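Local coordinates for omega transaminase (Pseudomonas sp., PDB 5LHA), which probably transfers amino groups between amines and keto acids or ketones, using pyridoxal phosphate that cycles through its pyridoxamine phosphate form in a fold type I transaminase, at residues Y193-W197 against D198-P202; H208-R211 against Q212-E215; A362-L365 against E366-P370. All blocks are in the same frame, centred on the assembly; numbering follows the deposited sequence.

Contact 1 of 3, residues Y193-W197 against D198-P202; sequences YRNPW and DCRDP
The chain reverses in a type I beta turn from N195 to D198, closed by D198 N donating to N195 O at 3.1 Å. The N195 side chain then spans the turn with both ends of its amide. N195 OD1 receives C199 N on an in-plane lone pair at 2.9 Å, almost straight at 171°, while N195 ND2 donates to C199 O at 3.0 Å and also to W191 O. CG sits between the backbone N and the carbonyl carbon (chi1 59°), a setting that turns N195 OD1 back over its own chain, where W197 N meets it weakly at 3.2 Å. The weak W197 N bond makes this a loose Asx turn, sharing its first residue with the beta turn, in the loop leading from strand 184-187 to helix 202-220. R200, bent at chi2, lays one guanidinium face over D198 C, 3.6 Å above the plane, and NH1 bonds to L192 O. R200 NH2 donates to a water at 2.8 Å, which in turn donates weakly to Y193 O and D198 OD1. D198 OD1 is salt-bridged to R211 of the second subunit, and W197 NE1 donates to P196 O of that subunit.

Contact 2 of 3, residues H208-R211 against Q212-E215; sequences HCIR and QLEE
R211 passes its extended chain over the carboxylate of E215, one turn further on, so that its CG lies 3.5 Å from E215 OE2. The pair forms an i to i+4 salt bridge along helix 202-220: R211 NE donates to E215 OE2 at 3.1 Å with an N-H...O angle of 153°. The oxygen is approached on its syn side but from out of the carboxylate plane, and the two flat groups are turned 75° against each other, which leaves a single NE bond in place of the paired bonds of a flat, two-pronged bridge. Beyond NE, the guanidinium reaches across the subunit interface, where NH1 makes a salt bridge to D198 of the second subunit; two carboxylates, one from each subunit, probably steady the positive charge. E215 has CG beside its own backbone N (chi1 -72°), a setting that runs the chain back along the preceding turn and puts E215 CG 3.3 Å from R211 O. The same helix turn carries the regular backbone bonds, among them E214 N to I210 O at 2.9 Å. On a buried flank, I210 and L213 lie side by side and point the same way, CD1 of I210 meeting CD2 of L213 at 4.2 Å; both lean on V253 of helix 246-256. E214 is tied to that neighbouring helix by a salt bridge to R256. Q212 reaches in another direction, its NE2 donating to D188 past the end of strand 184-187. Its OE1 is bridged back to the helix by a water that donates to Q212 OE1 at 2.9 Å and to C209 O at 2.6 Å.

Contact 3 of 3, residues A362-L365 against E366-P370; sequences AQLL and EQLQP
L365 O is gripped by three N-H groups from the residues that follow it. L368 N bonds to L365 O at 3.1 Å, approaching from well above the carbonyl plane, whereas Q369 N and Q369 NE2 each reach the same L365 O weakly, at 3.4 Å. The bend in Q369 at chi2 (-57°) folds its amide back over the last turn, and NE2 donates also to V381 O, which ties this end of the helix to strand 378-384. One turn earlier the pattern is regular, E366 N meeting A362 O at 2.8 Å. Q363 and Q367 run side by side next to helix 440-457, their amide planes nearly coplanar, 9° apart; Q367 OE1 takes a weak bond from Q363 NE2 at 3.4 Å and touches Q363 CG as well. Cutting Q367 back to an alanine is likely to leave Q363 NE2 without this acceptor, weak as the bond is, and its amide freer to turn. L364 and L368 cross on the buried side, CG of L364 meeting CD1 of L368 at 4.0 Å. L364 packs on V447 and L368 on L450 of helix 440-457, while V381 receives both L365 and L368. The combination of i to i+3 and i to i+4 bonds converging on one carbonyl is characteristic of the last turn of an alpha helix, here one laid against the sheet that holds strand 378-384, in the small domain of the fold type I aminotransferases, built from both ends of the chain.

Contacts 1, 2 and 3 follow one another along the chain without interleaving. The first two are neighbours, with centres 14 Å apart: the loop of contact 1 leads straight into helix 202-220, which holds contact 2, and the ring of W197 stacks on that of H208. Both lie at the rim of the part built on the sheet that contains strand 184-187, and both touch the second subunit, so this corner of the fold forms part of the subunit interface. Contact 3 stands apart, its centre 22 Å from contact 1 and 33 Å from contact 2, on helix 353-368 beside the other sheet. Residues 193-194 nevertheless pack on strand 387-393 of that second sheet, so contact 1 bridges the two parts.

Contact 1 of 3, residues Y193-W197 against D198-P202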
loop_
_atom_site.group_PDB
_atom_site.type_symbol
_atom_site.label_atom_id
_atom_site.label_comp_id
_atom_site.label_asym_id
_atom_site.label_seq_id
_atom_site.Cartn_x
_atom_site.Cartn_y
_atom_site.Cartn_z
ATOM N N TYR A 193 31.308 13.659 2.000
ATOM C CA TYR A 193 31.926 13.427 0.701
ATOM C C TYR A 193 30.931 13.637 -0.443
ATOM O O TYR A 193 31.305 14.155 -1.501
ATOM C CB TYR A 193 32.548 12.026 0.657
ATOM C CG TYR A 193 33.592 11.884 -0.429
ATOM C CD1 TYR A 193 34.752 12.659 -0.409
ATOM C CD2 TYR A 193 33.404 11.011 -1.495
ATOM C CE1 TYR A 193 35.703 12.550 -1.412
ATOM C CE2 TYR A 193 34.356 10.893 -2.500
ATOM C CZ TYR A 193 35.501 11.666 -2.455
ATOM O OH TYR A 193 36.441 11.561 -3.458
ATOM N N ARG A 194 29.669 13.234 -0.262
ATOM C CA ARG A 194 28.632 13.388 -1.290
ATOM C C ARG A 194 27.329 13.795 -0.616
ATOM O O ARG A 194 26.757 12.996 0.133
ATOM C CB ARG A 194 28.420 12.097 -2.085
ATOM C CG ARG A 194 29.597 11.626 -2.921
ATOM C CD ARG A 194 29.180 10.479 -3.834
ATOM N NE ARG A 194 30.305 9.932 -4.590
ATOM C CZ ARG A 194 31.168 9.034 -4.120
ATOM N NH1 ARG A 194 31.046 8.557 -2.884
ATOM N NH2 ARG A 194 32.155 8.609 -4.897
ATOM N N ASN A 195 26.838 15.003 -0.894
ATOM C CA ASN A 195 25.562 15.456 -0.352
ATOM C C ASN A 195 24.971 16.498 -1.291
ATOM O O ASN A 195 25.698 17.103 -2.085
ATOM C CB ASN A 195 25.708 16.001 1.082
ATOM C CG ASN A 195 26.679 17.163 1.190
ATOM O OD1 ASN A 195 26.322 18.312 0.943
ATOM N ND2 ASN A 195 27.917 16.863 1.570
ATOM N N PRO A 196 23.649 16.707 -1.244
ATOM C CA PRO A 196 23.002 17.647 -2.183
ATOM C C PRO A 196 23.507 19.085 -2.141
ATOM O O PRO A 196 23.275 19.823 -3.105
ATOM C CB PRO A 196 21.525 17.591 -1.762
ATOM C CG PRO A 196 21.362 16.266 -1.152
ATOM C CD PRO A 196 22.663 15.908 -0.497
ATOM N N TRP A 197 24.149 19.524 -1.064
ATOM C CA TRP A 197 24.596 20.904 -0.944
ATOM C C TRP A 197 26.066 21.084 -1.283
ATOM O O TRP A 197 26.575 22.203 -1.171
ATOM C CB TRP A 197 24.320 21.420 0.471
ATOM C CG TRP A 197 22.882 21.250 0.837
ATOM C CD1 TRP A 197 21.866 22.134 0.615
ATOM C CD2 TRP A 197 22.284 20.092 1.434
ATOM N NE1 TRP A 197 20.676 21.608 1.059
ATOM C CE2 TRP A 197 20.906 20.357 1.570
ATOM C CE3 TRP A 197 22.783 18.864 1.880
ATOM C CZ2 TRP A 197 20.021 19.438 2.134
ATOM C CZ3 TRP A 197 21.902 17.954 2.440
ATOM C CH2 TRP A 197 20.539 18.246 2.561
ATOM N N ASP A 198 26.748 20.015 -1.698
ATOM C CA ASP A 198 28.204 19.975 -1.823
ATOM C C ASP A 198 28.878 20.631 -0.622
ATOM O O ASP A 198 29.889 21.328 -0.768
ATOM C CB ASP A 198 28.631 20.664 -3.120
ATOM C CG ASP A 198 27.962 20.063 -4.333
ATOM O OD1 ASP A 198 27.519 18.897 -4.242
ATOM O OD2 ASP A 198 27.856 20.758 -5.368
ATOM N N CYS A 199 28.330 20.381 0.568
ATOM C CA CYS A 199 28.753 21.035 1.798
ATOM C C CYS A 199 29.802 20.178 2.504
ATOM O O CYS A 199 29.524 19.039 2.894
ATOM C CB CYS A 199 27.533 21.279 2.686
ATOM S SG CYS A 199 27.834 22.186 4.198
ATOM N N ARG A 200 31.003 20.729 2.683
ATOM C CA ARG A 200 32.089 19.998 3.321
ATOM C C ARG A 200 32.350 20.477 4.746
ATOM O O ARG A 200 33.407 20.172 5.314
ATOM C CB ARG A 200 33.370 20.109 2.491
ATOM C CG ARG A 200 33.175 19.993 0.982
ATOM C CD ARG A 200 32.431 18.741 0.583
ATOM N NE ARG A 200 32.264 18.667 -0.862
ATOM C CZ ARG A 200 31.314 17.968 -1.472
ATOM N NH1 ARG A 200 30.430 17.274 -0.764
ATOM N NH2 ARG A 200 31.247 17.969 -2.798
ATOM N N ASP A 201 31.391 21.176 5.353
ATOM C CA ASP A 201 31.523 21.679 6.717
ATOM C C ASP A 201 30.521 20.962 7.607
ATOM O O ASP A 201 29.311 21.011 7.336
ATOM C CB ASP A 201 31.305 23.196 6.765
ATOM C CG ASP A 201 31.339 23.761 8.184
ATOM O OD1 ASP A 201 30.387 23.516 8.959
ATOM O OD2 ASP A 201 32.314 24.473 8.519
ATOM N N PRO A 202 30.983 20.290 8.665
ATOM C CA PRO A 202 30.078 19.417 9.439
ATOM C C PRO A 202 28.896 20.128 10.084
ATOM O O PRO A 202 27.770 19.624 10.005
ATOM C CB PRO A 202 31.014 18.805 10.491
ATOM C CG PRO A 202 32.392 18.952 9.928
ATOM C CD PRO A 202 32.368 20.239 9.161
HETATM O O HOH W 1 29.173 16.142 -3.375
#

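Contact 2 of 3, residues H208-R211 against Q212-E215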
loop_
_atom_site.group_PDB
_atom_site.type_symbol
_atom_site.label_atom_id
_atom_site.label_comp_id
_atom_site.label_asym_id
_atom_site.label_seq_id
_atom_site.Cartn_x
_atom_site.Cartn_y
_atom_site.Cartn_z
ATOM N N HIS A 208 21.642 21.592 7.541
ATOM C CA HIS A 208 20.874 21.312 6.332
ATOM C C HIS A 208 20.004 20.072 6.522
ATOM O O HIS A 208 18.823 20.058 6.153
ATOM C CB HIS A 208 21.817 21.127 5.140
ATOM C CG HIS A 208 22.398 22.405 4.618
ATOM N ND1 HIS A 208 21.625 23.479 4.236
ATOM C CD2 HIS A 208 23.685 22.774 4.415
ATOM C CE1 HIS A 208 22.413 24.457 3.820
ATOM N NE2 HIS A 208 23.668 24.056 3.922
ATOM N N CYS A 209 20.582 19.012 7.100
ATOM C CA CYS A 209 19.868 17.746 7.204
ATOM C C CYS A 209 18.712 17.853 8.193
ATOM O O CYS A 209 17.594 17.404 7.905
ATOM C CB CYS A 209 20.839 16.642 7.628
ATOM S SG CYS A 209 22.086 16.217 6.382
ATOM N N ILE A 210 18.954 18.485 9.347
ATOM C CA ILE A 210 17.912 18.650 10.361
ATOM C C ILE A 210 16.770 19.513 9.838
ATOM O O ILE A 210 15.591 19.205 10.056
ATOM C CB ILE A 210 18.527 19.236 11.642
ATOM C CG1 ILE A 210 19.462 18.206 12.257
ATOM C CG2 ILE A 210 17.454 19.611 12.636
ATOM C CD1 ILE A 210 18.738 16.947 12.640
ATOM N N ARG A 211 17.095 20.607 9.147
ATOM C CA ARG A 211 16.047 21.432 8.556
ATOM C C ARG A 211 15.205 20.627 7.569
ATOM O O ARG A 211 13.973 20.746 7.553
ATOM C CB ARG A 211 16.659 22.659 7.886
ATOM C CG ARG A 211 15.699 23.400 6.991
ATOM C CD ARG A 211 16.345 24.635 6.393
ATOM N NE ARG A 211 15.718 25.015 5.130
ATOM C CZ ARG A 211 16.091 26.055 4.396
ATOM N NH1 ARG A 211 17.091 26.828 4.800
ATOM N NH2 ARG A 211 15.463 26.323 3.256
ATOM N N GLN A 212 15.854 19.791 6.751
ATOM C CA GLN A 212 15.117 18.892 5.869
ATOM C C GLN A 212 14.219 17.955 6.672
ATOM O O GLN A 212 13.100 17.642 6.253
ATOM C CB GLN A 212 16.088 18.080 5.007
ATOM C CG GLN A 212 15.421 17.086 4.056
ATOM C CD GLN A 212 16.424 16.189 3.335
ATOM O OE1 GLN A 212 16.879 15.182 3.877
ATOM N NE2 GLN A 212 16.765 16.551 2.108
ATOM N N LEU A 213 14.711 17.472 7.813
ATOM C CA LEU A 213 13.921 16.560 8.636
ATOM C C LEU A 213 12.672 17.242 9.204
ATOM O O LEU A 213 11.577 16.663 9.193
ATOM C CB LEU A 213 14.805 15.978 9.743
ATOM C CG LEU A 213 14.146 15.198 10.877
ATOM C CD1 LEU A 213 13.444 13.973 10.356
ATOM C CD2 LEU A 213 15.210 14.806 11.887
ATOM N N GLU A 214 12.814 18.470 9.715
ATOM C CA GLU A 214 11.644 19.192 10.215
ATOM C C GLU A 214 10.621 19.426 9.116
ATOM O O GLU A 214 9.410 19.319 9.347
ATOM C CB GLU A 214 12.045 20.531 10.822
ATOM C CG GLU A 214 12.832 20.413 12.081
ATOM C CD GLU A 214 13.403 21.733 12.540
ATOM O OE1 GLU A 214 13.456 22.698 11.747
ATOM O OE2 GLU A 214 13.813 21.799 13.713
ATOM N N GLU A 215 11.090 19.781 7.919
ATOM C CA GLU A 215 10.173 20.052 6.823
ATOM C C GLU A 215 9.397 18.800 6.443
ATOM O O GLU A 215 8.180 18.855 6.227
ATOM C CB GLU A 215 10.950 20.606 5.629
ATOM C CG GLU A 215 11.440 22.035 5.853
ATOM C CD GLU A 215 12.535 22.445 4.891
ATOM O OE1 GLU A 215 12.987 21.585 4.107
ATOM O OE2 GLU A 215 12.945 23.627 4.920
HETATM O O HOH W 2 17.443 15.127 6.751
#

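Contact 3 of 3, residues A362-L365 against E366-P370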
loop_
_atom_site.group_PDB
_atom_site.type_symbol
_atom_site.label_atom_id
_atom_site.label_comp_id
_atom_site.label_asym_id
_atom_site.label_seq_id
_atom_site.Cartn_x
_atom_site.Cartn_y
_atom_site.Cartn_z
ATOM N N ALA A 362 42.005 4.499 14.886
ATOM C CA ALA A 362 42.587 5.808 14.590
ATOM C C ALA A 362 43.971 5.664 13.969
ATOM O O ALA A 362 44.271 6.276 12.937
ATOM C CB ALA A 362 42.652 6.654 15.865
ATOM N N GLN A 363 44.846 4.900 14.625
ATOM C CA GLN A 363 46.154 4.585 14.064
ATOM C C GLN A 363 46.028 4.070 12.633
ATOM O O GLN A 363 46.704 4.560 11.721
ATOM C CB GLN A 363 46.862 3.576 14.980
ATOM C CG GLN A 363 48.199 3.018 14.483
ATOM C CD GLN A 363 48.677 1.806 15.294
ATOM O OE1 GLN A 363 48.346 1.667 16.478
ATOM N NE2 GLN A 363 49.459 0.930 14.658
ATOM N N LEU A 364 45.132 3.104 12.410
ATOM C CA LEU A 364 44.978 2.542 11.073
ATOM C C LEU A 364 44.497 3.598 10.084
ATOM O O LEU A 364 45.039 3.711 8.977
ATOM C CB LEU A 364 44.006 1.358 11.115
ATOM C CG LEU A 364 43.647 0.637 9.812
ATOM C CD1 LEU A 364 44.899 0.109 9.112
ATOM C CD2 LEU A 364 42.653 -0.486 10.054
ATOM N N LEU A 365 43.494 4.397 10.478
ATOM C CA LEU A 365 42.973 5.452 9.605
ATOM C C LEU A 365 44.060 6.461 9.254
ATOM O O LEU A 365 44.184 6.878 8.096
ATOM C CB LEU A 365 41.790 6.152 10.284
ATOM C CG LEU A 365 41.042 7.268 9.533
ATOM C CD1 LEU A 365 40.270 6.715 8.349
ATOM C CD2 LEU A 365 40.108 8.036 10.461
ATOM N N GLU A 366 44.865 6.846 10.245
ATOM C CA GLU A 366 45.991 7.747 10.021
ATOM C C GLU A 366 46.927 7.204 8.953
ATOM O O GLU A 366 47.355 7.933 8.052
ATOM C CB GLU A 366 46.752 7.930 11.336
ATOM C CG GLU A 366 48.146 8.544 11.215
ATOM C CD GLU A 366 48.940 8.472 12.529
ATOM O OE1 GLU A 366 48.354 8.072 13.565
ATOM O OE2 GLU A 366 50.155 8.791 12.522
ATOM N N GLN A 367 47.264 5.917 9.046
ATOM C CA GLN A 367 48.214 5.306 8.126
ATOM C C GLN A 367 47.674 5.186 6.705
ATOM O O GLN A 367 48.465 5.014 5.768
ATOM C CB GLN A 367 48.607 3.926 8.655
ATOM C CG GLN A 367 49.415 3.966 9.935
ATOM C CD GLN A 367 49.831 2.584 10.395
ATOM O OE1 GLN A 367 49.538 2.184 11.523
ATOM N NE2 GLN A 367 50.508 1.841 9.521
ATOM N N LEU A 368 46.353 5.260 6.522
ATOM C CA LEU A 368 45.739 5.127 5.207
ATOM C C LEU A 368 45.600 6.447 4.459
ATOM O O LEU A 368 45.349 6.429 3.249
ATOM C CB LEU A 368 44.366 4.458 5.354
ATOM C CG LEU A 368 44.452 2.985 5.789
ATOM C CD1 LEU A 368 43.131 2.482 6.354
ATOM C CD2 LEU A 368 44.908 2.107 4.632
ATOM N N GLN A 369 45.753 7.578 5.140
ATOM C CA GLN A 369 45.596 8.869 4.477
ATOM C C GLN A 369 46.573 9.113 3.331
ATOM O O GLN A 369 46.144 9.691 2.317
ATOM C CB GLN A 369 45.667 9.984 5.522
ATOM C CG GLN A 369 44.515 9.886 6.503
ATOM C CD GLN A 369 43.172 9.926 5.791
ATOM O OE1 GLN A 369 42.923 10.800 4.972
ATOM N NE2 GLN A 369 42.315 8.951 6.075
ATOM N N PRO A 370 47.858 8.750 3.415
ATOM C CA PRO A 370 48.750 8.963 2.260
ATOM C C PRO A 370 48.299 8.273 0.983
ATOM O O PRO A 370 48.717 8.696 -0.101
ATOM C CB PRO A 370 50.092 8.403 2.750
ATOM C CG PRO A 370 50.049 8.609 4.208
ATOM C CD PRO A 370 48.623 8.333 4.604
#